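Exocyst complex component EXO70 (Saccharomyces cerevisiae, PDB 2B1E) serves as a subunit of the exocyst complex, which tethers secretory vesicles to sites of exocytosis, and contributes to assembly of that complex. Local coordinates at residues L94-F100 with F112-E116; P102-I106 with S182-A186; I303-N307 with R412-F416; A297-I303 with N382-A387. All coordinates share one frame. Residue numbers count along the deposited sequence, not the author numbering.

Interaction 1 of 4, residues L94-F100 with F112-E116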
loop_
_atom_site.group_PDB
_atom_site.type_symbol
_atom_site.label_atom_id
_atom_site.label_comp_id
_atom_site.label_asym_id
_atom_site.label_seq_id
_atom_site.Cartn_x
_atom_site.Cartn_y
_atom_site.Cartn_z
ATOM N N LEU A 94 39.010 -5.286 -15.258
ATOM C CA LEU A 94 37.719 -4.778 -14.822
ATOM C C LEU A 94 36.700 -4.824 -15.958
ATOM O O LEU A 94 35.512 -5.067 -15.730
ATOM C CB LEU A 94 37.850 -3.340 -14.303
ATOM C CG LEU A 94 38.585 -3.155 -12.968
ATOM C CD1 LEU A 94 38.711 -1.672 -12.634
ATOM C CD2 LEU A 94 37.830 -3.883 -11.871
ATOM N N ASN A 95 37.161 -4.602 -17.184
ATOM C CA ASN A 95 36.244 -4.626 -18.314
ATOM C C ASN A 95 36.089 -5.996 -18.979
ATOM O O ASN A 95 35.507 -6.108 -20.059
ATOM C CB ASN A 95 36.648 -3.566 -19.333
ATOM C CG ASN A 95 36.322 -2.165 -18.859
ATOM O OD1 ASN A 95 37.170 -1.461 -18.306
ATOM N ND2 ASN A 95 35.081 -1.761 -19.052
ATOM N N SER A 96 36.600 -7.035 -18.328
ATOM C CA SER A 96 36.474 -8.385 -18.855
ATOM C C SER A 96 34.989 -8.765 -18.797
ATOM O O SER A 96 34.533 -9.646 -19.520
ATOM C CB SER A 96 37.308 -9.362 -18.027
ATOM O OG SER A 96 36.929 -9.332 -16.664
ATOM N N ILE A 97 34.241 -8.095 -17.927
ATOM C CA ILE A 97 32.801 -8.332 -17.812
ATOM C C ILE A 97 32.121 -7.271 -18.667
ATOM O O ILE A 97 32.283 -6.076 -18.406
ATOM C CB ILE A 97 32.284 -8.159 -16.363
ATOM C CG1 ILE A 97 33.043 -9.075 -15.410
ATOM C CG2 ILE A 97 30.781 -8.468 -16.310
ATOM C CD1 ILE A 97 32.461 -9.105 -13.987
ATOM N N LYS A 98 31.359 -7.694 -19.677
ATOM C CA LYS A 98 30.683 -6.738 -20.556
ATOM C C LYS A 98 29.261 -6.416 -20.108
ATOM O O LYS A 98 28.617 -7.212 -19.418
ATOM C CB LYS A 98 30.633 -7.266 -21.997
ATOM C CG LYS A 98 31.936 -7.859 -22.509
ATOM C CD LYS A 98 33.103 -6.883 -22.418
ATOM C CE LYS A 98 34.380 -7.528 -22.966
ATOM N NZ LYS A 98 35.591 -6.650 -22.845
ATOM N N PRO A 99 28.753 -5.235 -20.493
ATOM C CA PRO A 99 27.395 -4.847 -20.117
ATOM C C PRO A 99 26.428 -5.931 -20.581
ATOM O O PRO A 99 26.630 -6.551 -21.626
ATOM C CB PRO A 99 27.194 -3.533 -20.864
ATOM C CG PRO A 99 28.580 -2.957 -20.905
ATOM C CD PRO A 99 29.414 -4.163 -21.259
ATOM N N PHE A 100 25.381 -6.165 -19.807
ATOM C CA PHE A 100 24.420 -7.193 -20.165
ATOM C C PHE A 100 23.049 -6.816 -19.648
ATOM O O PHE A 100 22.930 -6.023 -18.720
ATOM C CB PHE A 100 24.854 -8.535 -19.570
ATOM C CG PHE A 100 24.787 -8.581 -18.071
ATOM C CD1 PHE A 100 23.566 -8.775 -17.419
ATOM C CD2 PHE A 100 25.931 -8.396 -17.309
ATOM C CE1 PHE A 100 23.492 -8.782 -16.034
ATOM C CE2 PHE A 100 25.867 -8.402 -15.918
ATOM C CZ PHE A 100 24.647 -8.595 -15.279
ATOM N N PHE A 112 24.606 -12.900 -11.621
ATOM C CA PHE A 112 25.293 -11.985 -12.516
ATOM C C PHE A 112 26.735 -12.452 -12.698
ATOM O O PHE A 112 27.244 -13.247 -11.912
ATOM C CB PHE A 112 25.274 -10.565 -11.949
ATOM C CG PHE A 112 23.904 -9.949 -11.899
ATOM C CD1 PHE A 112 22.825 -10.556 -12.539
ATOM C CD2 PHE A 112 23.697 -8.742 -11.238
ATOM C CE1 PHE A 112 21.562 -9.967 -12.522
ATOM C CE2 PHE A 112 22.438 -8.146 -11.216
ATOM C CZ PHE A 112 21.370 -8.759 -11.859
ATOM N N PRO A 113 27.406 -11.980 -13.753
ATOM C CA PRO A 113 28.795 -12.404 -13.958
ATOM C C PRO A 113 29.640 -11.845 -12.821
ATOM O O PRO A 113 29.277 -10.836 -12.218
ATOM C CB PRO A 113 29.166 -11.760 -15.293
ATOM C CG PRO A 113 27.855 -11.592 -15.982
ATOM C CD PRO A 113 26.934 -11.160 -14.877
ATOM N N TYR A 114 30.758 -12.498 -12.525
ATOM C CA TYR A 114 31.648 -12.024 -11.468
ATOM C C TYR A 114 33.075 -12.418 -11.822
ATOM O O TYR A 114 33.296 -13.462 -12.428
ATOM C CB TYR A 114 31.265 -12.637 -10.123
ATOM C CG TYR A 114 31.898 -11.940 -8.936
ATOM C CD1 TYR A 114 31.559 -10.627 -8.610
ATOM C CD2 TYR A 114 32.828 -12.597 -8.135
ATOM C CE1 TYR A 114 32.131 -9.985 -7.506
ATOM C CE2 TYR A 114 33.407 -11.971 -7.035
ATOM C CZ TYR A 114 33.054 -10.669 -6.726
ATOM O OH TYR A 114 33.614 -10.060 -5.630
ATOM N N TYR A 115 34.039 -11.578 -11.452
ATOM C CA TYR A 115 35.446 -11.846 -11.744
ATOM C C TYR A 115 35.905 -13.158 -11.129
ATOM O O TYR A 115 35.434 -13.552 -10.066
ATOM C CB TYR A 115 36.316 -10.711 -11.210
ATOM C CG TYR A 115 35.940 -9.355 -11.766
ATOM C CD1 TYR A 115 36.139 -9.054 -13.118
ATOM C CD2 TYR A 115 35.387 -8.375 -10.945
ATOM C CE1 TYR A 115 35.794 -7.803 -13.640
ATOM C CE2 TYR A 115 35.039 -7.119 -11.458
ATOM C CZ TYR A 115 35.249 -6.842 -12.801
ATOM O OH TYR A 115 34.943 -5.594 -13.295
ATOM N N GLU A 116 36.816 -13.848 -11.807
ATOM C CA GLU A 116 37.322 -15.103 -11.273
ATOM C C GLU A 116 38.265 -14.751 -10.136
ATOM O O GLU A 116 38.730 -13.614 -10.044
ATOM C CB GLU A 116 38.050 -15.902 -12.359
ATOM C CG GLU A 116 39.032 -15.083 -13.179
ATOM C CD GLU A 116 39.624 -15.864 -14.344
ATOM O OE1 GLU A 116 38.857 -16.524 -15.084
ATOM O OE2 GLU A 116 40.858 -15.805 -14.523
#
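Residues 97-100, beyond the end of helix 66-94, and residues 112-116 are extended and run side by side, flanking the short helix 102-108 in the all-helical rod of Exo70; the CA atoms of Ile-97 and Pro-113 are 6.9 Å apart and those of Phe-100 and Phe-112 9.1 Å. The second segment ends at Glu-116, the N-cap of helix 117-132. Ile-97 fills the middle: its CG2 lies 3.8 Å from CB of Pro-113, while its CD1 sits over the face of the Tyr-115 ring, 3.7 Å from the centroid, a CH-pi contact. At the far end Phe-100 turns its ring edge to the face of Phe-112 in an edge-to-face pair, centroids 5.3 Å apart and planes at 63°. The Phe-112 ring also meets Phe-190, so the aromatic pair abuts helix 180-201. Tyr-115 reaches back to the end of helix 66-94, where its hydroxyl, also bound by Arg-147, donates a hydrogen bond from OH to Leu-94 O at 2.6 Å.

Interaction 2 of 4, residues P102-I106 with S182-A186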
loop_
_atom_site.group_PDB
_atom_site.type_symbol
_atom_site.label_atom_id
_atom_site.label_comp_id
_atom_site.label_asym_id
_atom_site.label_seq_id
_atom_site.Cartn_x
_atom_site.Cartn_y
_atom_site.Cartn_z
ATOM N N PRO A 102 20.194 -7.423 -17.453
ATOM C CA PRO A 102 19.915 -8.163 -16.214
ATOM C C PRO A 102 18.633 -8.997 -16.286
ATOM O O PRO A 102 18.554 -10.080 -15.707
ATOM C CB PRO A 102 19.806 -7.056 -15.164
ATOM C CG PRO A 102 20.610 -5.922 -15.755
ATOM C CD PRO A 102 20.210 -5.973 -17.199
ATOM N N GLN A 103 17.637 -8.479 -16.998
ATOM C CA GLN A 103 16.349 -9.155 -17.145
ATOM C C GLN A 103 16.498 -10.606 -17.587
ATOM O O GLN A 103 15.674 -11.449 -17.236
ATOM C CB GLN A 103 15.466 -8.403 -18.143
ATOM C CG GLN A 103 14.057 -8.952 -18.255
ATOM C CD GLN A 103 13.372 -9.059 -16.905
ATOM O OE1 GLN A 103 13.306 -10.135 -16.310
ATOM N NE2 GLN A 103 12.871 -7.938 -16.409
ATOM N N ILE A 104 17.540 -10.895 -18.361
ATOM C CA ILE A 104 17.781 -12.258 -18.823
ATOM C C ILE A 104 18.171 -13.128 -17.632
ATOM O O ILE A 104 17.569 -14.175 -17.389
ATOM C CB ILE A 104 18.913 -12.305 -19.877
ATOM C CG1 ILE A 104 18.451 -11.606 -21.160
ATOM C CG2 ILE A 104 19.328 -13.754 -20.141
ATOM C CD1 ILE A 104 19.535 -11.429 -22.194
ATOM N N ASN A 105 19.178 -12.684 -16.886
ATOM C CA ASN A 105 19.639 -13.417 -15.712
ATOM C C ASN A 105 18.473 -13.655 -14.757
ATOM O O ASN A 105 18.293 -14.760 -14.242
ATOM C CB ASN A 105 20.740 -12.627 -15.004
ATOM C CG ASN A 105 21.985 -12.490 -15.847
ATOM O OD1 ASN A 105 22.907 -13.305 -15.754
ATOM N ND2 ASN A 105 22.014 -11.471 -16.696
ATOM N N ILE A 106 17.683 -12.611 -14.523
ATOM C CA ILE A 106 16.532 -12.715 -13.632
ATOM C C ILE A 106 15.569 -13.798 -14.118
ATOM O O ILE A 106 15.229 -14.720 -13.376
ATOM C CB ILE A 106 15.771 -11.377 -13.549
ATOM C CG1 ILE A 106 16.637 -10.329 -12.849
ATOM C CG2 ILE A 106 14.457 -11.568 -12.806
ATOM C CD1 ILE A 106 15.999 -8.962 -12.782
ATOM N N SER A 182 11.374 -5.245 -11.938
ATOM C CA SER A 182 12.620 -5.836 -12.417
ATOM C C SER A 182 13.778 -4.882 -12.152
ATOM O O SER A 182 14.809 -5.281 -11.611
ATOM C CB SER A 182 12.539 -6.131 -13.914
ATOM O OG SER A 182 11.573 -7.129 -14.179
ATOM N N TYR A 183 13.597 -3.623 -12.540
ATOM C CA TYR A 183 14.617 -2.601 -12.344
ATOM C C TYR A 183 15.104 -2.655 -10.905
ATOM O O TYR A 183 16.308 -2.554 -10.641
ATOM C CB TYR A 183 14.046 -1.213 -12.633
ATOM C CG TYR A 183 15.085 -0.109 -12.622
ATOM C CD1 TYR A 183 15.725 0.287 -13.795
ATOM C CD2 TYR A 183 15.441 0.527 -11.430
ATOM C CE1 TYR A 183 16.694 1.294 -13.784
ATOM C CE2 TYR A 183 16.407 1.532 -11.406
ATOM C CZ TYR A 183 17.027 1.911 -12.584
ATOM O OH TYR A 183 17.971 2.916 -12.560
ATOM N N THR A 184 14.161 -2.812 -9.977
ATOM C CA THR A 184 14.481 -2.887 -8.558
ATOM C C THR A 184 15.257 -4.155 -8.232
ATOM O O THR A 184 16.279 -4.106 -7.543
ATOM C CB THR A 184 13.208 -2.866 -7.688
ATOM O OG1 THR A 184 12.591 -1.574 -7.768
ATOM C CG2 THR A 184 13.553 -3.162 -6.237
ATOM N N GLU A 185 14.772 -5.288 -8.729
ATOM C CA GLU A 185 15.426 -6.562 -8.473
ATOM C C GLU A 185 16.852 -6.543 -9.012
ATOM O O GLU A 185 17.774 -7.052 -8.369
ATOM C CB GLU A 185 14.645 -7.708 -9.120
ATOM C CG GLU A 185 15.063 -9.081 -8.632
ATOM C CD GLU A 185 14.433 -10.211 -9.429
ATOM O OE1 GLU A 185 13.221 -10.135 -9.724
ATOM O OE2 GLU A 185 15.150 -11.180 -9.753
ATOM N N ALA A 186 17.032 -5.951 -10.190
ATOM C CA ALA A 186 18.354 -5.869 -10.801
ATOM C C ALA A 186 19.268 -5.035 -9.908
ATOM O O ALA A 186 20.390 -5.437 -9.595
ATOM C CB ALA A 186 18.254 -5.235 -12.184
#
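Ser-182 opens the contact on helix 180-201, which crosses the short helix 102-108 almost at right angles within the helical rod of Exo70: the axes of the two segments pass 10.0 Å apart at 85°. Its OG accepts a hydrogen bond of 2.7 Å from Gln-103 NE2, and its carbonyl O lies 4.0 Å from Ile-106 CD1. Tyr-183, whose CA-to-CB bond points away, packs on helix 209-233. One turn after Ser-182, Glu-185 returns to the interface, its carboxylate lying against the isoleucine, with OE2 3.2 Å from Ile-106 CG2. Ala-186 comes last and is buried; its CB meets Pro-102 CB at 3.8 Å and Ile-106 CD1 at 4.4 Å, while Met-155 and Leu-158 also touch this alanine. Such a steep crossing confines the meeting to about one turn of each helix. The chemistry is mixed, an apolar patch of Pro-102, Ile-106 and Ala-186 flanked by the Glu-185 side chain and the Gln-103 to Ser-182 bond, so apolar contact is joined by one directional hydrogen bond.

Interaction 3 of 4, residues I303-N307 with R412-F416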
loop_
_atom_site.group_PDB
_atom_site.type_symbol
_atom_site.label_atom_id
_atom_site.label_comp_id
_atom_site.label_asym_id
_atom_site.label_seq_id
_atom_site.Cartn_x
_atom_site.Cartn_y
_atom_site.Cartn_z
ATOM N N ILE A 303 -33.470 9.827 -5.917
ATOM C CA ILE A 303 -33.241 8.425 -5.599
ATOM C C ILE A 303 -34.006 7.621 -6.634
ATOM O O ILE A 303 -34.968 8.117 -7.208
ATOM C CB ILE A 303 -33.716 8.076 -4.165
ATOM C CG1 ILE A 303 -35.110 8.642 -3.908
ATOM C CG2 ILE A 303 -32.715 8.623 -3.145
ATOM C CD1 ILE A 303 -35.571 8.506 -2.456
ATOM N N PRO A 304 -33.576 6.381 -6.906
ATOM C CA PRO A 304 -34.256 5.540 -7.897
ATOM C C PRO A 304 -35.703 5.278 -7.487
ATOM O O PRO A 304 -35.987 5.059 -6.301
ATOM C CB PRO A 304 -33.429 4.257 -7.893
ATOM C CG PRO A 304 -32.094 4.701 -7.419
ATOM C CD PRO A 304 -32.434 5.664 -6.321
ATOM N N SER A 305 -36.610 5.285 -8.465
ATOM C CA SER A 305 -38.020 5.049 -8.184
ATOM C C SER A 305 -38.244 3.646 -7.625
ATOM O O SER A 305 -39.193 3.416 -6.867
ATOM C CB SER A 305 -38.872 5.243 -9.446
ATOM O OG SER A 305 -38.615 4.252 -10.422
ATOM N N ASN A 306 -37.377 2.708 -7.987
ATOM C CA ASN A 306 -37.524 1.352 -7.478
ATOM C C ASN A 306 -36.698 1.169 -6.209
ATOM O O ASN A 306 -36.680 0.088 -5.622
ATOM C CB ASN A 306 -37.133 0.311 -8.541
ATOM C CG ASN A 306 -35.658 0.352 -8.909
ATOM O OD1 ASN A 306 -34.911 1.239 -8.488
ATOM N ND2 ASN A 306 -35.233 -0.618 -9.717
ATOM N N ASN A 307 -36.021 2.237 -5.793
ATOM C CA ASN A 307 -35.220 2.207 -4.575
ATOM C C ASN A 307 -34.160 1.121 -4.590
ATOM O O ASN A 307 -33.930 0.468 -3.579
ATOM C CB ASN A 307 -36.136 1.988 -3.373
ATOM C CG ASN A 307 -37.139 3.097 -3.209
ATOM O OD1 ASN A 307 -36.770 4.234 -2.949
ATOM N ND2 ASN A 307 -38.416 2.775 -3.368
ATOM N N ARG A 412 -39.407 3.638 3.444
ATOM C CA ARG A 412 -38.785 3.674 2.118
ATOM C C ARG A 412 -37.272 3.881 2.169
ATOM O O ARG A 412 -36.529 3.231 1.428
ATOM C CB ARG A 412 -39.407 4.780 1.253
ATOM C CG ARG A 412 -38.730 4.891 -0.110
ATOM C CD ARG A 412 -39.281 5.984 -1.019
ATOM N NE ARG A 412 -38.532 5.983 -2.278
ATOM C CZ ARG A 412 -38.750 6.805 -3.300
ATOM N NH1 ARG A 412 -39.707 7.724 -3.236
ATOM N NH2 ARG A 412 -38.005 6.706 -4.391
ATOM N N ILE A 413 -36.819 4.805 3.018
ATOM C CA ILE A 413 -35.394 5.061 3.148
ATOM C C ILE A 413 -34.725 3.800 3.696
ATOM O O ILE A 413 -33.645 3.406 3.238
ATOM C CB ILE A 413 -35.126 6.269 4.081
ATOM C CG1 ILE A 413 -35.612 7.556 3.404
ATOM C CG2 ILE A 413 -33.636 6.345 4.422
ATOM C CD1 ILE A 413 -35.750 8.775 4.356
ATOM N N GLY A 414 -35.376 3.149 4.655
ATOM C CA GLY A 414 -34.812 1.925 5.204
ATOM C C GLY A 414 -34.624 0.872 4.121
ATOM O O GLY A 414 -33.588 0.207 4.043
ATOM N N PHE A 415 -35.639 0.728 3.275
ATOM C CA PHE A 415 -35.610 -0.238 2.177
ATOM C C PHE A 415 -34.490 0.117 1.194
ATOM O O PHE A 415 -33.694 -0.739 0.792
ATOM C CB PHE A 415 -36.966 -0.231 1.461
ATOM C CG PHE A 415 -37.022 -1.128 0.250
ATOM C CD1 PHE A 415 -37.082 -2.513 0.394
ATOM C CD2 PHE A 415 -37.004 -0.587 -1.033
ATOM C CE1 PHE A 415 -37.122 -3.354 -0.728
ATOM C CE2 PHE A 415 -37.046 -1.419 -2.167
ATOM C CZ PHE A 415 -37.104 -2.806 -2.010
ATOM N N PHE A 416 -34.440 1.385 0.795
ATOM C CA PHE A 416 -33.417 1.868 -0.129
ATOM C C PHE A 416 -32.004 1.541 0.375
ATOM O O PHE A 416 -31.193 0.971 -0.363
ATOM C CB PHE A 416 -33.610 3.380 -0.338
ATOM C CG PHE A 416 -32.528 4.052 -1.146
ATOM C CD1 PHE A 416 -32.175 3.581 -2.417
ATOM C CD2 PHE A 416 -31.890 5.181 -0.650
ATOM C CE1 PHE A 416 -31.203 4.231 -3.177
ATOM C CE2 PHE A 416 -30.910 5.850 -1.400
ATOM C CZ PHE A 416 -30.565 5.376 -2.667
HETATM O O HOH W 1 -37.642 8.449 -6.554
#
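Arg-412, fully extended from helix 410-429, brings its guanidinium to the type I beta turn Pro-304 to Asn-307 in the loop after helix 268-299. Its NE donates a short, nearly straight hydrogen bond to Asn-307 OD1 at 2.6 Å. NH2 adds two weak bonds, to that same OD1 at 3.1 Å and to Pro-304 O at 3.2 Å, and donates to a water at 2.8 Å that in turn donates to Ile-303 O, also at 2.8 Å. Pro-304 O is thus shared, since it also accepts the turn's own bond from Asn-307 N at 2.9 Å. Asn-307 O, by contrast, is buried without a partner, 3.8 Å from Phe-416 CD1 at the edge of that ring. Apolar groups line the site: Ile-303 CD1 covers one face of the guanidinium, and Ile-303 CG2 and Pro-304 CD each lie 3.7 Å from Phe-416, from its CE2 and CE1 respectively. One arginine thus joins turn to helix, directly at Asn-307, weakly at Pro-304 O and through water at Ile-303 O, beside apolar contacts with Phe-416.

Interaction 4 of 4, residues A297-I303 with N382-A387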
loop_
_atom_site.group_PDB
_atom_site.type_symbol
_atom_site.label_atom_id
_atom_site.label_comp_id
_atom_site.label_asym_id
_atom_site.label_seq_id
_atom_site.Cartn_x
_atom_site.Cartn_y
_atom_site.Cartn_z
ATOM N N ALA A 297 -22.040 9.457 -3.492
ATOM C CA ALA A 297 -23.339 9.272 -2.850
ATOM C C ALA A 297 -24.221 10.516 -2.917
ATOM O O ALA A 297 -25.446 10.412 -2.857
ATOM C CB ALA A 297 -23.154 8.845 -1.393
ATOM N N ASN A 298 -23.607 11.690 -3.040
ATOM C CA ASN A 298 -24.374 12.936 -3.101
ATOM C C ASN A 298 -24.490 13.539 -4.504
ATOM O O ASN A 298 -25.174 14.548 -4.689
ATOM C CB ASN A 298 -23.780 13.987 -2.151
ATOM C CG ASN A 298 -23.917 13.606 -0.677
ATOM O OD1 ASN A 298 -23.094 12.869 -0.131
ATOM N ND2 ASN A 298 -24.967 14.108 -0.030
ATOM N N SER A 299 -23.834 12.928 -5.489
ATOM C CA SER A 299 -23.885 13.436 -6.861
ATOM C C SER A 299 -25.316 13.500 -7.400
ATOM O O SER A 299 -25.821 14.582 -7.696
ATOM C CB SER A 299 -23.017 12.576 -7.788
ATOM O OG SER A 299 -23.501 11.247 -7.876
ATOM N N ILE A 300 -25.968 12.348 -7.530
ATOM C CA ILE A 300 -27.344 12.304 -8.024
ATOM C C ILE A 300 -28.277 12.733 -6.896
ATOM O O ILE A 300 -28.361 12.064 -5.874
ATOM C CB ILE A 300 -27.723 10.884 -8.485
ATOM C CG1 ILE A 300 -26.740 10.417 -9.558
ATOM C CG2 ILE A 300 -29.154 10.865 -9.012
ATOM C CD1 ILE A 300 -26.636 11.355 -10.739
ATOM N N SER A 301 -28.982 13.843 -7.089
ATOM C CA SER A 301 -29.878 14.378 -6.065
ATOM C C SER A 301 -31.128 13.554 -5.780
ATOM O O SER A 301 -31.634 13.559 -4.659
ATOM C CB SER A 301 -30.298 15.803 -6.436
ATOM O OG SER A 301 -30.950 15.823 -7.694
ATOM N N THR A 302 -31.626 12.855 -6.793
ATOM C CA THR A 302 -32.828 12.048 -6.638
ATOM C C THR A 302 -32.470 10.611 -6.298
ATOM O O THR A 302 -31.302 10.218 -6.363
ATOM C CB THR A 302 -33.644 12.046 -7.931
ATOM O OG1 THR A 302 -32.842 11.517 -8.995
ATOM C CG2 THR A 302 -34.069 13.456 -8.288
ATOM N N ILE A 303 -33.470 9.827 -5.917
ATOM C CA ILE A 303 -33.241 8.425 -5.599
ATOM C C ILE A 303 -34.006 7.621 -6.634
ATOM O O ILE A 303 -34.968 8.117 -7.208
ATOM C CB ILE A 303 -33.716 8.076 -4.165
ATOM C CG1 ILE A 303 -35.110 8.642 -3.908
ATOM C CG2 ILE A 303 -32.715 8.623 -3.145
ATOM C CD1 ILE A 303 -35.571 8.506 -2.456
ATOM N N ASN A 382 -24.424 8.517 3.898
ATOM C CA ASN A 382 -24.512 9.531 2.847
ATOM C C ASN A 382 -25.648 9.236 1.868
ATOM O O ASN A 382 -26.302 10.154 1.373
ATOM C CB ASN A 382 -23.176 9.657 2.132
ATOM C CG ASN A 382 -22.230 10.566 2.881
ATOM O OD1 ASN A 382 -22.267 11.784 2.704
ATOM N ND2 ASN A 382 -21.403 9.986 3.749
ATOM N N LEU A 383 -25.893 7.961 1.589
ATOM C CA LEU A 383 -27.018 7.629 0.729
ATOM C C LEU A 383 -28.286 7.998 1.501
ATOM O O LEU A 383 -29.270 8.440 0.912
ATOM C CB LEU A 383 -27.053 6.141 0.395
ATOM C CG LEU A 383 -26.121 5.654 -0.711
ATOM C CD1 LEU A 383 -26.239 4.150 -0.847
ATOM C CD2 LEU A 383 -26.469 6.355 -2.025
ATOM N N GLU A 384 -28.265 7.811 2.820
ATOM C CA GLU A 384 -29.432 8.143 3.642
ATOM C C GLU A 384 -29.661 9.649 3.651
ATOM O O GLU A 384 -30.796 10.120 3.497
ATOM C CB GLU A 384 -29.266 7.683 5.098
ATOM C CG GLU A 384 -30.622 7.607 5.802
ATOM C CD GLU A 384 -30.560 7.702 7.318
ATOM O OE1 GLU A 384 -29.639 7.126 7.945
ATOM O OE2 GLU A 384 -31.461 8.353 7.881
ATOM N N ARG A 385 -28.585 10.399 3.870
ATOM C CA ARG A 385 -28.661 11.854 3.891
ATOM C C ARG A 385 -29.268 12.368 2.585
ATOM O O ARG A 385 -30.174 13.200 2.596
ATOM C CB ARG A 385 -27.265 12.460 4.091
ATOM C CG ARG A 385 -27.236 13.979 3.973
ATOM C CD ARG A 385 -25.884 14.565 4.349
ATOM N NE ARG A 385 -25.611 14.464 5.783
ATOM C CZ ARG A 385 -24.968 13.455 6.367
ATOM N NH1 ARG A 385 -24.514 12.437 5.645
ATOM N NH2 ARG A 385 -24.779 13.461 7.680
ATOM N N LYS A 386 -28.774 11.860 1.464
ATOM C CA LYS A 386 -29.285 12.272 0.169
ATOM C C LYS A 386 -30.754 11.902 0.006
ATOM O O LYS A 386 -31.541 12.676 -0.531
ATOM C CB LYS A 386 -28.480 11.634 -0.955
ATOM C CG LYS A 386 -29.036 11.992 -2.322
ATOM C CD LYS A 386 -28.314 11.297 -3.425
ATOM C CE LYS A 386 -28.702 9.841 -3.541
ATOM N NZ LYS A 386 -28.012 9.256 -4.718
ATOM N N ALA A 387 -31.125 10.722 0.480
ATOM C CA ALA A 387 -32.507 10.279 0.382
ATOM C C ALA A 387 -33.417 11.202 1.193
ATOM O O ALA A 387 -34.496 11.566 0.737
ATOM C CB ALA A 387 -32.637 8.847 0.875
HETATM O O HOH W 2 -25.588 9.898 -5.964
HETATM O O HOH W 3 -30.815 14.625 -2.314
#
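In this helical-bundle part of Exo70, the end of helix 268-299 and the loop after it wrap round the side chain of Lys-386 on helix 364-391. The lysine is extended through chi1 and chi2, both t, then bends at chi3 (p, 76°), which carries its ammonium group in among the carbonyls of the passing chain. NZ donates to Ile-300 O at 3.1 Å, although the position of that oxygen is less certain, and makes a weak, long bond of 3.4 Å to Ala-297 O. It also donates to a water at 2.8 Å, which accepts from Ile-300 N at 2.9 Å. Before the loop, Ala-297 packs its CB 3.6 Å from Asn-382 CB and 4.2 Å from Leu-383 CD2; the m,t rotamer of Leu-383 brings its end back toward the alanine although its CA-to-CB bond points away. Ile-303, with chi1 p and chi2 t, closes the loop side, its CG2 4.0 Å from Ala-387 CB, and it also touches helix 410-429. Arg-385 sends its guanidinium to a salt bridge with Glu-351. Beyond the lysine, a second water donates to both Ser-301 O and Lys-386 O, each at 2.7 Å.

In the fold
The four contacts form two pairs on opposite sides of the centre of a long helical rod. Interactions 1 and 2, with centres 16 Å apart, touch through Phe-100 and Phe-112 against Pro-102, Asn-105 and Ala-186; their segments alternate along the chain around helix 102-108. Interactions 3 and 4, 11 Å apart, share Ile-303 and use the consecutive helices 364-391 and 410-429, again with alternating segments, all in the C-terminal Exo70 region. Between the pairs, centres lie 50 to 70 Å apart, and the first pair closes before the second opens. Each pair thus joins segments within its own part of the rod, consistent with an elongated tethering subunit.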